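Aldehyde dehydrogenase family protein (Pseudomonas syringae pv. tomato, PDB 6X9L) oxidises long-chain aliphatic aldehydes such as octanal, using NAD+ as the electron acceptor. Local coordinates at the interface of chains A and B. Coordinates in Å, arbitrary orientation; residue numbers count along the deposited sequence, not the author numbering. Chains: chain A/B, Aldehyde dehydrogenase family protein.

Contact 1: the interface of chains A and B. Residues chain A 441-443, 451, 454-455; chain B 142, 144, 481, 483.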
loop_
_atom_site.group_PDB
_atom_site.type_symbol
_atom_site.label_atom_id
_atom_site.label_comp_id
_atom_site.label_asym_id
_atom_site.label_seq_id
_atom_site.Cartn_x
_atom_site.Cartn_y
_atom_site.Cartn_z
ATOM N N GLY A 441 -7.062 -10.361 9.520
ATOM C CA GLY A 441 -7.805 -9.140 9.279
ATOM C C GLY A 441 -9.212 -9.184 9.833
ATOM O O GLY A 441 -9.774 -8.144 10.199
ATOM N N GLN A 442 -9.805 -10.375 9.907
ATOM C CA GLN A 442 -11.089 -10.531 10.565
ATOM C C GLN A 442 -11.061 -11.731 11.500
ATOM O O GLN A 442 -10.482 -12.773 11.175
ATOM C CB GLN A 442 -12.216 -10.665 9.549
ATOM C CG GLN A 442 -12.626 -9.353 8.948
ATOM C CD GLN A 442 -13.910 -9.483 8.155
ATOM O OE1 GLN A 442 -14.405 -10.580 7.971
ATOM N NE2 GLN A 442 -14.457 -8.360 7.693
ATOM N N VAL A 443 -11.678 -11.568 12.668
ATOM C CA VAL A 443 -11.950 -12.670 13.582
ATOM C C VAL A 443 -13.439 -12.659 13.884
ATOM O O VAL A 443 -13.999 -11.605 14.209
ATOM C CB VAL A 443 -11.136 -12.565 14.885
ATOM C CG1 VAL A 443 -11.197 -13.878 15.645
ATOM C CG2 VAL A 443 -9.679 -12.116 14.607
ATOM N N ASN A 451 -20.967 -8.964 7.659
ATOM C CA ASN A 451 -21.052 -7.522 7.924
ATOM C C ASN A 451 -20.460 -6.749 6.749
ATOM O O ASN A 451 -19.224 -6.683 6.612
ATOM C CB ASN A 451 -20.323 -7.177 9.229
ATOM C CG ASN A 451 -20.383 -5.705 9.574
ATOM O OD1 ASN A 451 -20.807 -4.884 8.776
ATOM N ND2 ASN A 451 -19.925 -5.361 10.771
ATOM N N ALA A 454 -17.534 -4.147 7.557
ATOM C CA ALA A 454 -16.288 -4.512 8.222
ATOM C C ALA A 454 -15.160 -4.560 7.204
ATOM O O ALA A 454 -15.341 -5.116 6.109
ATOM C CB ALA A 454 -16.414 -5.863 8.922
ATOM N N PRO A 455 -13.998 -3.982 7.515
ATOM C CA PRO A 455 -12.855 -4.097 6.607
ATOM C C PRO A 455 -12.455 -5.560 6.444
ATOM O O PRO A 455 -12.449 -6.337 7.408
ATOM C CB PRO A 455 -11.752 -3.283 7.298
ATOM C CG PRO A 455 -12.381 -2.620 8.471
ATOM C CD PRO A 455 -13.659 -3.297 8.777
ATOM N N THR B 142 -19.523 -5.291 15.885
ATOM C CA THR B 142 -18.204 -5.399 15.273
ATOM C C THR B 142 -17.275 -4.374 15.896
ATOM O O THR B 142 -17.657 -3.217 16.082
ATOM C CB THR B 142 -18.250 -5.181 13.738
ATOM O OG1 THR B 142 -18.936 -6.274 13.107
ATOM C CG2 THR B 142 -16.836 -5.066 13.159
ATOM N N ILE B 144 -13.300 -2.664 15.675
ATOM C CA ILE B 144 -12.093 -2.427 14.891
ATOM C C ILE B 144 -10.935 -2.246 15.858
ATOM O O ILE B 144 -10.963 -1.348 16.710
ATOM C CB ILE B 144 -12.234 -1.185 14.003
ATOM C CG1 ILE B 144 -13.607 -1.159 13.322
ATOM C CG2 ILE B 144 -11.055 -1.086 13.032
ATOM C CD1 ILE B 144 -13.756 -2.114 12.192
ATOM N N ALA B 481 -11.008 -6.584 12.069
ATOM C CA ALA B 481 -12.436 -6.524 12.362
ATOM C C ALA B 481 -12.803 -7.745 13.186
ATOM O O ALA B 481 -12.543 -8.882 12.775
ATOM C CB ALA B 481 -13.290 -6.460 11.094
ATOM N N VAL B 483 -15.918 -9.287 14.105
ATOM C CA VAL B 483 -17.360 -9.380 13.896
ATOM C C VAL B 483 -17.952 -10.328 14.935
ATOM O O VAL B 483 -17.333 -11.334 15.303
ATOM C CB VAL B 483 -17.682 -9.851 12.461
ATOM C CG1 VAL B 483 -19.109 -9.474 12.097
ATOM C CG2 VAL B 483 -16.691 -9.267 11.440
#
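A:Asn451 and B:Thr142 reach toward each other tip to tip, and the side-chain amide nitrogen ND2 of A:Asn451 donates to the hydroxyl OG1 of B:Thr142 at 2.7 Å. The hydroxyl lies within 2° of the amide plane, although the bond itself is bent, with 141° at the hydrogen. A:Asn451 extends CG anti to its backbone N (chi1 -179°), which carries the amide outward to its partner; a short, flat amide and a small beta-branched alcohol suit such a junction between loops.

Backbone bonds form a second group. B:Ala481 N donates to A:Gly441 O at 2.7 Å, and A:Val443 N to B:Ala481 O at 2.8 Å, so B:Ala481 is held through both its N-H and its carbonyl. Its neighbour two residues on, B:Val483, adds a weak bond to A:Val443 O.

The apolar contacts centre on the methyl of B:Ala481. CG of A:Gln442 lies 3.7 Å from this CB, with CB of A:Ala454 and the ring carbon CD of A:Pro455 also against it; the small methyl of alanine suits a place bordered by these three residues. The same ring carbon, CD of A:Pro455, also meets B:Ile144 CD1 at 3.6 Å, tip to tip, rigid ring against flexible branch end. Further out, A:Asn451 CB touches B:Val483 CG1.

In the fold, strand 477-483 of chain B pairs in parallel with strand 442-445 of chain A, while the loop bearing A:Asn451, A:Ala454 and A:Pro455 packs beside the pairing, facing the start of B strand 143-148.

Contact 2: the interface of chains A and B. Residues chain A 479-483; chain B 441-443, 454-455.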
loop_
_atom_site.group_PDB
_atom_site.type_symbol
_atom_site.label_atom_id
_atom_site.label_comp_id
_atom_site.label_asym_id
_atom_site.label_seq_id
_atom_site.Cartn_x
_atom_site.Cartn_y
_atom_site.Cartn_z
ATOM N N THR A 479 -4.460 11.247 -1.127
ATOM C CA THR A 479 -4.537 12.130 0.027
ATOM C C THR A 479 -3.706 13.373 -0.258
ATOM O O THR A 479 -2.522 13.274 -0.624
ATOM C CB THR A 479 -4.059 11.393 1.288
ATOM O OG1 THR A 479 -5.058 10.437 1.655
ATOM C CG2 THR A 479 -3.809 12.350 2.454
ATOM N N LYS A 480 -4.333 14.539 -0.131
ATOM C CA LYS A 480 -3.682 15.793 -0.454
ATOM C C LYS A 480 -3.741 16.729 0.740
ATOM O O LYS A 480 -4.780 16.844 1.396
ATOM C CB LYS A 480 -4.325 16.446 -1.673
ATOM C CG LYS A 480 -3.776 17.818 -1.976
ATOM C CD LYS A 480 -4.503 18.436 -3.146
ATOM C CE LYS A 480 -3.957 17.915 -4.465
ATOM N NZ LYS A 480 -4.786 18.363 -5.603
ATOM N N ALA A 481 -2.618 17.386 1.032
ATOM C CA ALA A 481 -2.567 18.417 2.063
ATOM C C ALA A 481 -2.350 19.757 1.383
ATOM O O ALA A 481 -1.390 19.928 0.622
ATOM C CB ALA A 481 -1.467 18.157 3.094
ATOM N N ILE A 482 -3.273 20.684 1.614
ATOM C CA ILE A 482 -3.117 22.043 1.126
ATOM C C ILE A 482 -2.727 22.895 2.318
ATOM O O ILE A 482 -3.600 23.407 3.029
ATOM C CB ILE A 482 -4.399 22.548 0.448
ATOM C CG1 ILE A 482 -4.792 21.585 -0.658
ATOM C CG2 ILE A 482 -4.195 23.952 -0.131
ATOM C CD1 ILE A 482 -6.068 21.966 -1.330
ATOM N N VAL A 483 -1.410 23.023 2.555
ATOM C CA VAL A 483 -0.883 23.842 3.643
ATOM C C VAL A 483 -0.948 25.311 3.237
ATOM O O VAL A 483 -0.734 25.657 2.068
ATOM C CB VAL A 483 0.560 23.423 4.000
ATOM C CG1 VAL A 483 0.910 23.901 5.401
ATOM C CG2 VAL A 483 0.752 21.902 3.884
ATOM N N GLY B 441 0.793 15.330 -3.493
ATOM C CA GLY B 441 0.377 15.028 -2.138
ATOM C C GLY B 441 0.292 16.255 -1.257
ATOM O O GLY B 441 -0.508 16.294 -0.313
ATOM N N GLN B 442 1.104 17.272 -1.541
ATOM C CA GLN B 442 0.983 18.542 -0.849
ATOM C C GLN B 442 1.019 19.692 -1.845
ATOM O O GLN B 442 1.784 19.667 -2.813
ATOM C CB GLN B 442 2.076 18.703 0.200
ATOM C CG GLN B 442 1.802 17.933 1.458
ATOM C CD GLN B 442 2.759 18.323 2.566
ATOM O OE1 GLN B 442 3.685 19.077 2.335
ATOM N NE2 GLN B 442 2.527 17.816 3.776
ATOM N N VAL B 443 0.171 20.690 -1.604
ATOM C CA VAL B 443 0.225 21.964 -2.310
ATOM C C VAL B 443 0.314 23.063 -1.264
ATOM O O VAL B 443 -0.465 23.070 -0.303
ATOM C CB VAL B 443 -0.998 22.183 -3.220
ATOM C CG1 VAL B 443 -0.741 23.342 -4.167
ATOM C CG2 VAL B 443 -1.383 20.885 -3.972
ATOM N N ALA B 454 0.680 17.507 8.647
ATOM C CA ALA B 454 0.136 17.316 7.307
ATOM C C ALA B 454 0.688 16.032 6.709
ATOM O O ALA B 454 1.897 15.773 6.816
ATOM C CB ALA B 454 0.475 18.498 6.403
ATOM N N PRO B 455 -0.157 15.203 6.094
ATOM C CA PRO B 455 0.351 14.008 5.415
ATOM C C PRO B 455 1.296 14.406 4.285
ATOM O O PRO B 455 1.052 15.372 3.550
ATOM C CB PRO B 455 -0.914 13.323 4.879
ATOM C CG PRO B 455 -2.073 14.077 5.425
ATOM C CD PRO B 455 -1.606 15.398 5.900
HETATM O O HOH W 1 -0.797 14.067 1.558
#
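Strand 477-483 of chain A runs parallel to strand 442-445 of chain B, with B:Gly441 just ahead of that strand and the loop residues B:Ala454 and B:Pro455 alongside. The bridges pair A:Ala481 with B:Gln442 and A:Ile482 with B:Val443. Side chains then pack about this ladder on both of its faces.

On one face, A:Thr479 and B:Pro455 cross at about a right angle. The threonine methyl CG2, anti to its backbone N, is turned to the ring and lies 3.9 Å from B:Pro455 CG, so the methyl rather than the hydroxyl makes the contact. On the other face the aliphatic part of A:Lys480 passes obliquely over B:Val443, CE lying 4.0 Å from CG2. The lysine chain projects away from its strand, and the bend at chi3 (-81°) leaves CE beside that methyl, letting a charged residue supply apolar cover.

Within chain B, B:Gln442 NE2 donates to B:Pro455 O at 2.9 Å, from well above the carbonyl plane. This ties the extended glutamine to the loop and may steady the wall met by A:Ala481. A water bridges the chains, 2.9 Å from A:Thr479 O and 2.9 Å from B:Gly441 O, with a weaker link to B:Pro455 O. B:Gly441 O thus serves the water as well as the pairing strand, and the lack of a side chain at this residue suits the close approach.

The site lies near the C-terminal end of chain A, where its last strand extends a sheet edge of chain B.

Contact 1 and contact 2 lie about 30 Å apart, measured between the centres of their C-alpha atoms, and are related by the two-fold symmetry of the deposited pair of chains. Both use strand 477-483 of one subunit and strand 442-445 of the other: A:Gly441, A:Gln442, A:Val443, A:Ala454, A:Pro455, B:Ala481 and B:Val483 of contact 1 have their twins, chains exchanged, in contact 2. Contact 1 follows the pairing toward A:Asn451, B:Thr142 and B:Ile144, whereas contact 2 follows it toward A:Thr479 and A:Lys480. Each subunit therefore both lends and receives a strand, a reciprocal exchange consistent with the dimers typical of aldehyde dehydrogenases.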